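Local structure of glycoside hydrolase 15-related protein (5Z3E) at residues 153-158 with 273-278; 194-199 with 206-211. The protein hydrolyses the alpha-1,6-glucosidic linkage of isomaltose from the non-reducing end, releasing beta-D-glucose and D-glucose inside the cell. The protein carries 1 engineered substitution. All blocks are in the same frame, centred on the assembly; numbering follows the deposited sequence. Where two conformers were deposited one is given.

Contact 1: residues 153-158 with 273-278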
loop_
_atom_site.group_PDB
_atom_site.type_symbol
_atom_site.label_atom_id
_atom_site.label_comp_id
_atom_site.label_asym_id
_atom_site.label_seq_id
_atom_site.Cartn_x
_atom_site.Cartn_y
_atom_site.Cartn_z
ATOM N N TYR A 153 3.808 6.495 5.004
ATOM C CA TYR A 153 3.299 7.257 6.124
ATOM C C TYR A 153 1.818 7.565 5.948
ATOM O O TYR A 153 1.051 7.537 6.910
ATOM C CB TYR A 153 4.147 8.552 6.310
ATOM C CG TYR A 153 5.595 8.205 6.609
ATOM C CD1 TYR A 153 5.979 7.782 7.875
ATOM C CD2 TYR A 153 6.577 8.225 5.644
ATOM C CE1 TYR A 153 7.266 7.355 8.136
ATOM C CE2 TYR A 153 7.857 7.793 5.888
ATOM C CZ TYR A 153 8.210 7.324 7.144
ATOM O OH TYR A 153 9.448 6.836 7.462
ATOM N N GLY A 154 1.402 7.868 4.712
ATOM C CA GLY A 154 -0.014 8.071 4.437
ATOM C C GLY A 154 -0.816 6.798 4.621
ATOM O O GLY A 154 -1.912 6.804 5.196
ATOM N N MET A 155 -0.290 5.678 4.123
ATOM C CA MET A 155 -0.966 4.406 4.297
ATOM C C MET A 155 -1.133 4.074 5.759
ATOM O O MET A 155 -2.178 3.556 6.166
ATOM C CB MET A 155 -0.224 3.294 3.575
ATOM C CG MET A 155 -0.093 3.544 2.097
ATOM S SD MET A 155 0.279 2.024 1.255
ATOM C CE MET A 155 0.635 2.599 -0.397
ATOM N N TRP A 156 -0.115 4.340 6.584
ATOM C CA TRP A 156 -0.236 3.971 7.983
ATOM C C TRP A 156 -1.369 4.746 8.647
ATOM O O TRP A 156 -2.171 4.181 9.393
ATOM C CB TRP A 156 1.067 4.173 8.753
ATOM C CG TRP A 156 0.863 3.728 10.176
ATOM C CD1 TRP A 156 0.519 2.484 10.574
ATOM C CD2 TRP A 156 0.830 4.538 11.357
ATOM N NE1 TRP A 156 0.308 2.435 11.919
ATOM C CE2 TRP A 156 0.478 3.688 12.428
ATOM C CE3 TRP A 156 1.073 5.894 11.620
ATOM C CZ2 TRP A 156 0.403 4.145 13.749
ATOM C CZ3 TRP A 156 0.986 6.330 12.929
ATOM C CH2 TRP A 156 0.656 5.459 13.976
ATOM N N LEU A 157 -1.458 6.058 8.383
ATOM C CA LEU A 157 -2.552 6.840 8.941
ATOM C C LEU A 157 -3.900 6.247 8.555
ATOM O O LEU A 157 -4.803 6.101 9.390
ATOM C CB LEU A 157 -2.460 8.279 8.464
ATOM C CG LEU A 157 -1.300 9.091 9.041
ATOM C CD1 LEU A 157 -1.347 10.493 8.448
ATOM C CD2 LEU A 157 -1.333 9.162 10.562
ATOM N N TRP A 158 -4.080 5.935 7.270
ATOM C CA TRP A 158 -5.309 5.290 6.834
ATOM C C TRP A 158 -5.557 4.001 7.599
ATOM O O TRP A 158 -6.666 3.732 8.086
ATOM C CB TRP A 158 -5.253 5.040 5.311
ATOM C CG TRP A 158 -6.217 4.003 4.830
ATOM C CD1 TRP A 158 -7.568 4.121 4.666
ATOM C CD2 TRP A 158 -5.903 2.624 4.540
ATOM N NE1 TRP A 158 -8.097 2.910 4.278
ATOM C CE2 TRP A 158 -7.099 1.988 4.196
ATOM C CE3 TRP A 158 -4.719 1.892 4.497
ATOM C CZ2 TRP A 158 -7.146 0.624 3.829
ATOM C CZ3 TRP A 158 -4.749 0.564 4.129
ATOM C CH2 TRP A 158 -5.960 -0.044 3.795
ATOM N N VAL A 273 -10.413 3.130 -4.313
ATOM C CA VAL A 273 -10.503 2.423 -3.041
ATOM C C VAL A 273 -9.127 1.850 -2.720
ATOM O O VAL A 273 -8.548 1.130 -3.538
ATOM C CB VAL A 273 -11.547 1.288 -3.128
ATOM C CG1 VAL A 273 -11.598 0.482 -1.866
ATOM C CG2 VAL A 273 -12.903 1.848 -3.493
ATOM N N PRO A 274 -8.555 2.152 -1.546
ATOM C CA PRO A 274 -9.201 2.773 -0.381
ATOM C C PRO A 274 -8.963 4.261 -0.227
ATOM O O PRO A 274 -9.505 4.849 0.700
ATOM C CB PRO A 274 -8.548 2.034 0.786
ATOM C CG PRO A 274 -7.136 1.811 0.314
ATOM C CD PRO A 274 -7.284 1.488 -1.165
ATOM N N PHE A 275 -8.153 4.904 -1.081
ATOM C CA PHE A 275 -7.676 6.238 -0.726
ATOM C C PHE A 275 -8.611 7.392 -1.069
ATOM O O PHE A 275 -8.407 8.499 -0.565
ATOM C CB PHE A 275 -6.285 6.449 -1.241
ATOM C CG PHE A 275 -5.262 5.411 -0.636
ATOM C CD1 PHE A 275 -5.313 5.063 0.722
ATOM C CD2 PHE A 275 -4.350 4.855 -1.427
ATOM C CE1 PHE A 275 -4.427 4.134 1.268
ATOM C CE2 PHE A 275 -3.388 3.941 -0.880
ATOM C CZ PHE A 275 -3.526 3.585 0.460
ATOM N N GLY A 276 -9.621 7.187 -1.900
ATOM C CA GLY A 276 -10.749 8.112 -1.974
ATOM C C GLY A 276 -10.578 9.430 -2.713
ATOM O O GLY A 276 -11.320 10.364 -2.438
ATOM N N LEU A 277 -9.692 9.478 -3.693
ATOM C CA LEU A 277 -9.628 10.708 -4.521
ATOM C C LEU A 277 -10.988 10.956 -5.227
ATOM O O LEU A 277 -11.396 12.118 -5.402
ATOM C CB LEU A 277 -8.490 10.631 -5.562
ATOM C CG LEU A 277 -6.946 10.521 -5.237
ATOM C CD1 LEU A 277 -5.908 10.539 -6.407
ATOM C CD2 LEU A 277 -6.652 11.670 -4.313
ATOM N N VAL A 278 -11.623 9.882 -5.668
ATOM C CA VAL A 278 -12.943 9.921 -6.321
ATOM C C VAL A 278 -13.813 8.724 -5.815
ATOM O O VAL A 278 -13.183 7.783 -5.422
ATOM C CB VAL A 278 -12.834 9.825 -7.857
ATOM C CG1 VAL A 278 -12.156 11.010 -8.434
ATOM C CG2 VAL A 278 -12.139 8.589 -8.314
#

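Contact 2: residues 194-199 with 206-211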
loop_
_atom_site.group_PDB
_atom_site.type_symbol
_atom_site.label_atom_id
_atom_site.label_comp_id
_atom_site.label_asym_id
_atom_site.label_seq_id
_atom_site.Cartn_x
_atom_site.Cartn_y
_atom_site.Cartn_z
ATOM N N TYR A 194 10.478 8.787 -4.993
ATOM C CA TYR A 194 10.349 7.538 -5.734
ATOM C C TYR A 194 8.920 7.004 -5.570
ATOM O O TYR A 194 8.284 7.196 -4.526
ATOM C CB TYR A 194 11.335 6.489 -5.220
ATOM C CG TYR A 194 12.813 6.799 -5.416
ATOM C CD1 TYR A 194 13.529 7.484 -4.436
ATOM C CD2 TYR A 194 13.510 6.387 -6.520
ATOM C CE1 TYR A 194 14.884 7.743 -4.547
ATOM C CE2 TYR A 194 14.928 6.649 -6.624
ATOM C CZ TYR A 194 15.558 7.325 -5.621
ATOM O OH TYR A 194 16.919 7.561 -5.739
ATOM N N ASP A 195 8.452 6.306 -6.590
ATOM C CA ASP A 195 7.145 5.678 -6.565
ATOM C C ASP A 195 7.144 4.442 -5.665
ATOM O O ASP A 195 8.169 4.093 -5.066
ATOM C CB ASP A 195 6.657 5.406 -7.979
ATOM C CG ASP A 195 7.475 4.411 -8.772
ATOM O OD1 ASP A 195 8.250 3.656 -8.181
ATOM O OD2 ASP A 195 7.260 4.407 -10.014
ATOM N N TRP A 196 5.997 3.768 -5.567
ATOM C CA TRP A 196 5.914 2.573 -4.735
ATOM C C TRP A 196 6.967 1.562 -5.130
ATOM O O TRP A 196 7.377 0.748 -4.312
ATOM C CB TRP A 196 4.581 1.851 -4.850
ATOM C CG TRP A 196 3.335 2.517 -4.336
ATOM C CD1 TRP A 196 3.124 3.824 -3.890
ATOM C CD2 TRP A 196 2.058 1.880 -4.287
ATOM N NE1 TRP A 196 1.794 3.979 -3.562
ATOM C CE2 TRP A 196 1.109 2.826 -3.817
ATOM C CE3 TRP A 196 1.625 0.595 -4.581
ATOM C CZ2 TRP A 196 -0.241 2.507 -3.643
ATOM C CZ3 TRP A 196 0.284 0.278 -4.382
ATOM C CH2 TRP A 196 -0.625 1.230 -3.943
ATOM N N TRP A 197 7.368 1.573 -6.400
ATOM C CA TRP A 197 8.272 0.623 -7.002
ATOM C C TRP A 197 9.727 1.069 -6.963
ATOM O O TRP A 197 10.594 0.431 -7.550
ATOM C CB TRP A 197 7.836 0.337 -8.438
ATOM C CG TRP A 197 6.358 0.180 -8.613
ATOM C CD1 TRP A 197 5.600 0.834 -9.553
ATOM C CD2 TRP A 197 5.443 -0.654 -7.883
ATOM N NE1 TRP A 197 4.297 0.449 -9.454
ATOM C CE2 TRP A 197 4.173 -0.462 -8.442
ATOM C CE3 TRP A 197 5.571 -1.536 -6.794
ATOM C CZ2 TRP A 197 3.055 -1.151 -7.986
ATOM C CZ3 TRP A 197 4.447 -2.209 -6.349
ATOM C CH2 TRP A 197 3.214 -2.013 -6.944
ATOM N N GLU A 198 10.023 2.149 -6.253
ATOM C CA GLU A 198 11.397 2.673 -6.132
ATOM C C GLU A 198 11.968 3.194 -7.404
ATOM O O GLU A 198 13.169 3.063 -7.663
ATOM C CB GLU A 198 12.352 1.701 -5.471
ATOM C CG GLU A 198 11.915 1.373 -4.177
ATOM C CD GLU A 198 12.873 0.506 -3.410
ATOM O OE1 GLU A 198 13.988 0.188 -3.909
ATOM O OE2 GLU A 198 12.508 0.191 -2.256
ATOM N N GLU A 199 11.140 3.856 -8.176
ATOM C CA GLU A 199 11.549 4.432 -9.449
ATOM C C GLU A 199 11.205 5.928 -9.521
ATOM O O GLU A 199 10.250 6.399 -8.893
ATOM C CB GLU A 199 10.885 3.723 -10.625
ATOM C CG GLU A 199 11.187 2.216 -10.696
ATOM C CD GLU A 199 12.473 1.877 -11.429
ATOM O OE1 GLU A 199 12.995 0.756 -11.255
ATOM O OE2 GLU A 199 12.945 2.699 -12.188
ATOM N N VAL A 206 0.938 9.473 -8.735
ATOM C CA VAL A 206 -0.451 9.619 -8.346
ATOM C C VAL A 206 -0.845 8.626 -7.249
ATOM O O VAL A 206 -1.619 9.016 -6.363
ATOM C CB VAL A 206 -1.353 9.618 -9.590
ATOM C CG1 VAL A 206 -2.826 9.601 -9.229
ATOM C CG2 VAL A 206 -1.044 10.856 -10.425
ATOM N N SER A 207 -0.310 7.407 -7.229
ATOM C CA SER A 207 -0.645 6.509 -6.139
ATOM C C SER A 207 0.081 6.856 -4.831
ATOM O O SER A 207 -0.347 6.400 -3.766
ATOM C CB SER A 207 -0.438 5.052 -6.503
ATOM O OG SER A 207 0.929 4.801 -6.734
ATOM N N THR A 208 1.145 7.645 -4.895
ATOM C CA THR A 208 1.774 8.196 -3.690
ATOM C C THR A 208 0.952 9.361 -3.143
ATOM O O THR A 208 0.594 9.384 -1.967
ATOM C CB THR A 208 3.226 8.593 -3.959
ATOM O OG1 THR A 208 3.933 7.420 -4.330
ATOM C CG2 THR A 208 3.834 9.263 -2.750
ATOM N N LEU A 209 0.625 10.304 -4.021
ATOM C CA LEU A 209 -0.299 11.377 -3.660
ATOM C C LEU A 209 -1.582 10.790 -3.122
ATOM O O LEU A 209 -2.156 11.296 -2.142
ATOM C CB LEU A 209 -0.559 12.261 -4.874
ATOM C CG LEU A 209 0.630 13.108 -5.318
ATOM C CD1 LEU A 209 0.383 13.661 -6.719
ATOM C CD2 LEU A 209 0.912 14.232 -4.337
ATOM N N GLY A 210 -2.091 9.726 -3.748
ATOM C CA GLY A 210 -3.304 9.101 -3.294
ATOM C C GLY A 210 -3.180 8.520 -1.897
ATOM O O GLY A 210 -4.085 8.695 -1.068
ATOM N N ALA A 211 -2.091 7.816 -1.613
ATOM C CA ALA A 211 -1.870 7.258 -0.288
ATOM C C ALA A 211 -1.872 8.354 0.773
ATOM O O ALA A 211 -2.438 8.203 1.853
ATOM C CB ALA A 211 -0.562 6.500 -0.263
HETATM O O HOH W 1 6.084 6.817 -2.832
HETATM O O HOH W 2 3.675 5.518 -6.424
#

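Contact 1: residues 153-158 with 273-278
Trp158 and Phe275 mark the nearest approach of the two backbones, with Trp158 CA and Phe275 CA 8.0 Å apart. Residues 153-158 form part of a continuous helix, whereas 273-278 run as an irregular loop in which the peptide bond between Val273 and Pro274 is cis. Main chains this far apart leave the joining to side chains, and here large apolar ones do it.

The CB of Trp158 points toward the loop, and with CG anti to the backbone N (chi1 161°) one face of the indole meets both Pro274 and Phe275. Pro274 lies over the benzo part: its CG is 4.1 Å from the centroid of the Trp158 six-membered ring, a CH-pi contact, while Pro274 CB comes within 3.6 Å of Trp158 NE1. A proline suits this place because its compact ring offers C-H groups to the indole and tolerates the cis peptide. Phe275 stands on the same face edge-on, a T-shaped pair with planes at 87°, its CE1 3.9 Å from Trp158 CD2. The tip of the phenyl ring continues to Met155, where Phe275 CZ touches Met155 CG at 3.8 Å. In the conformer given, Met155 SD lies at the edge of the Phe275 ring, a Met-aromatic contact, and the flexible, unbranched methionine can follow the ring's outline.

The contact is buried between further helices. Trp325 of helix 317-329 touches both Trp158 and Pro274, Phe79 of helix 74-87 packs on Trp158 and Met155, and the loop is also tied by Phe275 O to His213 of helix 206-220.

Contact 2: residues 194-199 with 206-211
Trp196 lays its indole beside the first turn of helix 206-220, where Ser207 and Thr208 meet it from different directions. Its CG sits anti to the carbonyl carbon (chi1 -67°), which carries the ring away from its own turn to the helix. Ser207 OG stands 3.4 Å above one indole face, displaced toward the rim, whereas Thr208 OG1 approaches the edge, 3.7 Å from Trp196 CD1. The indole N-H makes a weak, bent hydrogen bond to the main chain, Trp196 NE1 to Ser207 O at 3.2 Å (138°).

Small hydroxyl side chains suit this helix start: they leave space for the broad ring and also hold water. One water joins Trp196 N, Ser207 OG and Thr208 OG1; another accepts from Thr208 OG1 and donates to Tyr194 O. Ser207 OG also bonds Ser267. A leucine in place of Trp196 would probably cost Ser207 O its weak indole bond, leaving it the helix bond from Ala211 N, and open a gap beside Ser207 CB.

The type I beta turn from Asp195 to Glu198 is closed by Glu198 N to Asp195 O. Asp195 OD1 takes Glu199 N, just past the turn, at 2.9 Å from above the carboxylate plane and, weakly, Trp197 N. This turn carries Glu198, the inferred proton donor, and Asp195, predicted as a proton acceptor, an arrangement consistent with the active-site loop of a family 15 glycoside hydrolase.

Overall arrangement
Both contacts are buried, each centred about 9 Å from the centre of the chain, and their own centres lie 12 Å apart. Each sets a loop against a helix, but the chemistry differs. Contact 1 is apolar and aromatic, among helices; contact 2, which includes the predicted and inferred catalytic residues, relies on a weak indole bond, bridging waters and hydroxyl groups. They meet directly: Phe275 CD2 lies 3.6 Å from Ala211 CA, and in the conformer given Met155 also packs on Trp196. Helices 151-167 and 206-220 thus share one interior, where contact 1 packs against the Trp196 side chain, which extends from the turn holding the predicted and inferred catalytic residues.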